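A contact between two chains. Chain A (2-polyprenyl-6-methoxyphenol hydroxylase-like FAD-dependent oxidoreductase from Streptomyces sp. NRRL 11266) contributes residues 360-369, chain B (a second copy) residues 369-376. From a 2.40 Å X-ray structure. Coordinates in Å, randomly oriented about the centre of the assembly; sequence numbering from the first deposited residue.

Chain A 360-369: EMMGEFLKFD
Chain B 369-376: DEVNVFLA

Two aromatic side chains, A:Phe368 and B:Phe374, form the apolar centre of this contact. Both point their CA-to-CB bonds toward the opposing stretch, A:Phe368 with chi1 m (-52°) and chi2 -41°, B:Phe374 with chi1 t and chi2 72°. The edge of A:Phe368 is directed at the face of B:Phe374 in an offset edge-to-face pair, centroids 5.8 Å apart and planes at 65°, and CZ of A:Phe368 lies 3.5 Å from CB of B:Phe374. Phenylalanine suits both places because a flat ring offers a broad apolar surface without a polar group to satisfy. These two have the most area covered, 100 and 81 Å², followed by B:Glu370 with 64 Å².

The backbone delivers these rings differently. Chain A is helical through A:Phe365, then a type I turn from A:Phe365 to A:Phe368, closed by a hydrogen bond from A:Phe368 N to A:Phe365 O (2.9 Å), leads to A:Phe368 at phi/psi -99/140, the N-cap position of a following helix. Chain B is helical throughout, with B:Phe374 N bonded to B:Glu370 O at 2.8 Å; this i to i+4 spacing places B:Glu370, like B:Phe374, toward chain A. The two helix axes run at 124° between their N-to-C directions and approach no closer than 11.6 Å, so the contacts between the helices are made by side chains. In register, the CA atoms of A:Phe365 and B:Val371, and of A:Phe368 and B:Glu370, are each 6.8 Å apart.

Around the centre, B:Val371 (chi1 -33°, between wells) brings CG1 to 3.5 Å from CD2 of A:Phe368; its short branched side chain, buried, fills the space between its own helix and that ring. A:Phe365 (chi1 m, chi2 -4°) and B:Leu375 (m, t) are buried, apolar and long enough to reach across from sideways CA-to-CB bonds, CZ of A:Phe365 lying 4.1 Å from CD1 of B:Leu375. CE1 of A:Phe365 lies 4.4 Å from CD2 of B:Phe374, which sits at the edge of the A:Phe365 ring. Flexible A:Met361 (t, p, m) carries CE to the edge of the B:Phe374 ring, 4.1 Å from CE2.

Towards the polar margin, the glutamates contribute their aliphatic parts. A:Glu364 (m, m, chi3 -47°) sets CG 3.6 Å from CZ of B:Phe374, while its OE1 makes a weak hydrogen bond within a salt bridge to A:Lys367 NZ at 3.4 Å. B:Glu370 (m, t, chi3 63°) lays CB over one face of A:Phe368, 3.9 Å from the ring centroid, a CH-pi contact. B:Glu370 OE1 comes within 3.1 Å of A:Phe368 CD1, a carboxylate oxygen beside a ring carbon and not a hydrogen bond, and B:Glu370 OE2 stays 4.0 Å from N of exposed A:Asp369. No hydrogen bond crosses between the stretches; apolar packing dominates the 426 Å² they bury.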

# COMPACT_ATOMS: atom_id res chain seq x y z
N GLU A 360 -1.72 4.87 -8.41
CA GLU A 360 -0.34 5.33 -8.43
C GLU A 360 0.43 4.74 -7.26
O GLU A 360 1.56 4.27 -7.44
CB GLU A 360 -0.31 6.87 -8.43
CG GLU A 360 -0.70 7.46 -9.80
CD GLU A 360 -0.61 8.99 -9.88
OE1 GLU A 360 -0.11 9.61 -8.92
OE2 GLU A 360 -1.06 9.56 -10.90
N MET A 361 -0.18 4.70 -6.07
CA MET A 361 0.50 4.22 -4.87
C MET A 361 0.90 2.75 -5.03
O MET A 361 2.09 2.42 -4.99
CB MET A 361 -0.39 4.42 -3.64
CG MET A 361 0.29 4.17 -2.28
SD MET A 361 1.56 5.38 -1.71
CE MET A 361 3.07 4.79 -2.49
N MET A 362 -0.09 1.87 -5.24
CA MET A 362 0.20 0.47 -5.55
C MET A 362 1.15 0.34 -6.73
O MET A 362 1.95 -0.60 -6.78
CB MET A 362 -1.10 -0.29 -5.84
CG MET A 362 -1.84 -0.72 -4.60
SD MET A 362 -0.77 -1.82 -3.64
CE MET A 362 -0.55 -3.14 -4.82
N GLY A 363 1.07 1.27 -7.69
CA GLY A 363 2.05 1.30 -8.77
C GLY A 363 3.47 1.32 -8.24
O GLY A 363 4.33 0.58 -8.71
N GLU A 364 3.73 2.16 -7.23
CA GLU A 364 5.06 2.23 -6.63
C GLU A 364 5.40 0.96 -5.85
O GLU A 364 6.51 0.43 -5.97
CB GLU A 364 5.19 3.46 -5.72
CG GLU A 364 5.27 4.81 -6.45
CD GLU A 364 6.22 4.81 -7.64
OE1 GLU A 364 7.36 4.32 -7.51
OE2 GLU A 364 5.80 5.30 -8.72
N PHE A 365 4.45 0.46 -5.04
CA PHE A 365 4.74 -0.67 -4.16
C PHE A 365 5.01 -1.95 -4.95
O PHE A 365 5.88 -2.75 -4.58
CB PHE A 365 3.59 -0.90 -3.18
CG PHE A 365 3.46 0.16 -2.11
CD1 PHE A 365 4.39 1.18 -2.00
CD2 PHE A 365 2.43 0.08 -1.18
CE1 PHE A 365 4.27 2.12 -1.00
CE2 PHE A 365 2.30 1.04 -0.18
CZ PHE A 365 3.22 2.06 -0.09
N LEU A 366 4.28 -2.16 -6.05
CA LEU A 366 4.51 -3.34 -6.87
C LEU A 366 5.82 -3.27 -7.66
O LEU A 366 6.11 -4.18 -8.44
CB LEU A 366 3.33 -3.57 -7.82
CG LEU A 366 2.04 -3.99 -7.11
CD1 LEU A 366 0.86 -4.22 -8.07
CD2 LEU A 366 2.29 -5.25 -6.31
N LYS A 367 6.62 -2.23 -7.48
CA LYS A 367 7.99 -2.33 -7.97
C LYS A 367 8.86 -3.15 -7.04
O LYS A 367 9.98 -3.49 -7.43
CB LYS A 367 8.60 -0.94 -8.18
CG LYS A 367 8.04 -0.20 -9.40
CD LYS A 367 8.28 1.30 -9.33
CE LYS A 367 7.68 2.00 -10.54
NZ LYS A 367 8.12 3.41 -10.68
N PHE A 368 8.38 -3.48 -5.85
CA PHE A 368 9.14 -4.20 -4.83
C PHE A 368 8.82 -5.69 -4.83
O PHE A 368 7.66 -6.09 -4.95
CB PHE A 368 8.84 -3.64 -3.44
CG PHE A 368 9.01 -2.15 -3.32
CD1 PHE A 368 10.07 -1.50 -3.95
CD2 PHE A 368 8.09 -1.40 -2.59
CE1 PHE A 368 10.23 -0.12 -3.85
CE2 PHE A 368 8.23 -0.02 -2.47
CZ PHE A 368 9.30 0.63 -3.10
N ASP A 369 9.86 -6.50 -4.64
CA ASP A 369 9.68 -7.95 -4.67
C ASP A 369 8.87 -8.45 -3.47
O ASP A 369 7.99 -9.30 -3.62
CB ASP A 369 11.04 -8.63 -4.73
CG ASP A 369 11.81 -8.31 -6.01
OD1 ASP A 369 11.35 -7.44 -6.79
OD2 ASP A 369 12.88 -8.92 -6.21
N ASP B 369 11.08 -3.82 4.13
CA ASP B 369 12.10 -2.79 4.27
C ASP B 369 12.10 -1.82 3.09
O ASP B 369 12.37 -0.63 3.29
CB ASP B 369 13.47 -3.43 4.43
CG ASP B 369 13.71 -3.92 5.84
OD1 ASP B 369 12.94 -3.51 6.74
OD2 ASP B 369 14.67 -4.71 6.03
N GLU B 370 11.83 -2.30 1.87
CA GLU B 370 11.83 -1.39 0.73
C GLU B 370 10.71 -0.37 0.82
O GLU B 370 10.88 0.77 0.38
CB GLU B 370 11.70 -2.15 -0.58
CG GLU B 370 12.86 -3.06 -0.88
CD GLU B 370 12.65 -3.83 -2.16
OE1 GLU B 370 12.56 -3.18 -3.23
OE2 GLU B 370 12.55 -5.07 -2.11
N VAL B 371 9.56 -0.73 1.38
CA VAL B 371 8.51 0.27 1.41
C VAL B 371 8.78 1.25 2.55
O VAL B 371 8.52 2.45 2.42
CB VAL B 371 7.12 -0.38 1.48
CG1 VAL B 371 7.15 -1.69 0.72
CG2 VAL B 371 6.66 -0.59 2.90
N ASN B 372 9.37 0.78 3.65
CA ASN B 372 9.77 1.74 4.67
C ASN B 372 10.78 2.73 4.12
O ASN B 372 10.66 3.93 4.35
CB ASN B 372 10.35 1.03 5.88
CG ASN B 372 9.29 0.66 6.88
OD1 ASN B 372 8.91 1.47 7.74
ND2 ASN B 372 8.80 -0.57 6.77
N VAL B 373 11.74 2.25 3.33
CA VAL B 373 12.79 3.13 2.84
C VAL B 373 12.25 4.05 1.74
O VAL B 373 12.50 5.26 1.74
CB VAL B 373 14.01 2.32 2.36
CG1 VAL B 373 14.91 3.16 1.47
CG2 VAL B 373 14.82 1.81 3.59
N PHE B 374 11.47 3.48 0.81
CA PHE B 374 10.84 4.29 -0.23
C PHE B 374 9.98 5.40 0.37
O PHE B 374 10.09 6.57 -0.03
CB PHE B 374 9.99 3.43 -1.15
CG PHE B 374 9.23 4.23 -2.18
CD1 PHE B 374 9.89 4.82 -3.24
CD2 PHE B 374 7.86 4.42 -2.06
CE1 PHE B 374 9.20 5.57 -4.19
CE2 PHE B 374 7.17 5.16 -3.00
CZ PHE B 374 7.84 5.74 -4.06
N LEU B 375 9.12 5.07 1.33
CA LEU B 375 8.25 6.10 1.89
C LEU B 375 9.07 7.14 2.65
O LEU B 375 8.78 8.35 2.59
CB LEU B 375 7.18 5.47 2.79
CG LEU B 375 6.09 4.73 2.00
CD1 LEU B 375 5.03 4.19 2.93
CD2 LEU B 375 5.46 5.67 1.02
N ALA B 376 10.12 6.69 3.36
CA ALA B 376 10.91 7.60 4.18
C ALA B 376 11.66 8.61 3.32
O ALA B 376 11.67 9.80 3.64
CB ALA B 376 11.90 6.81 5.05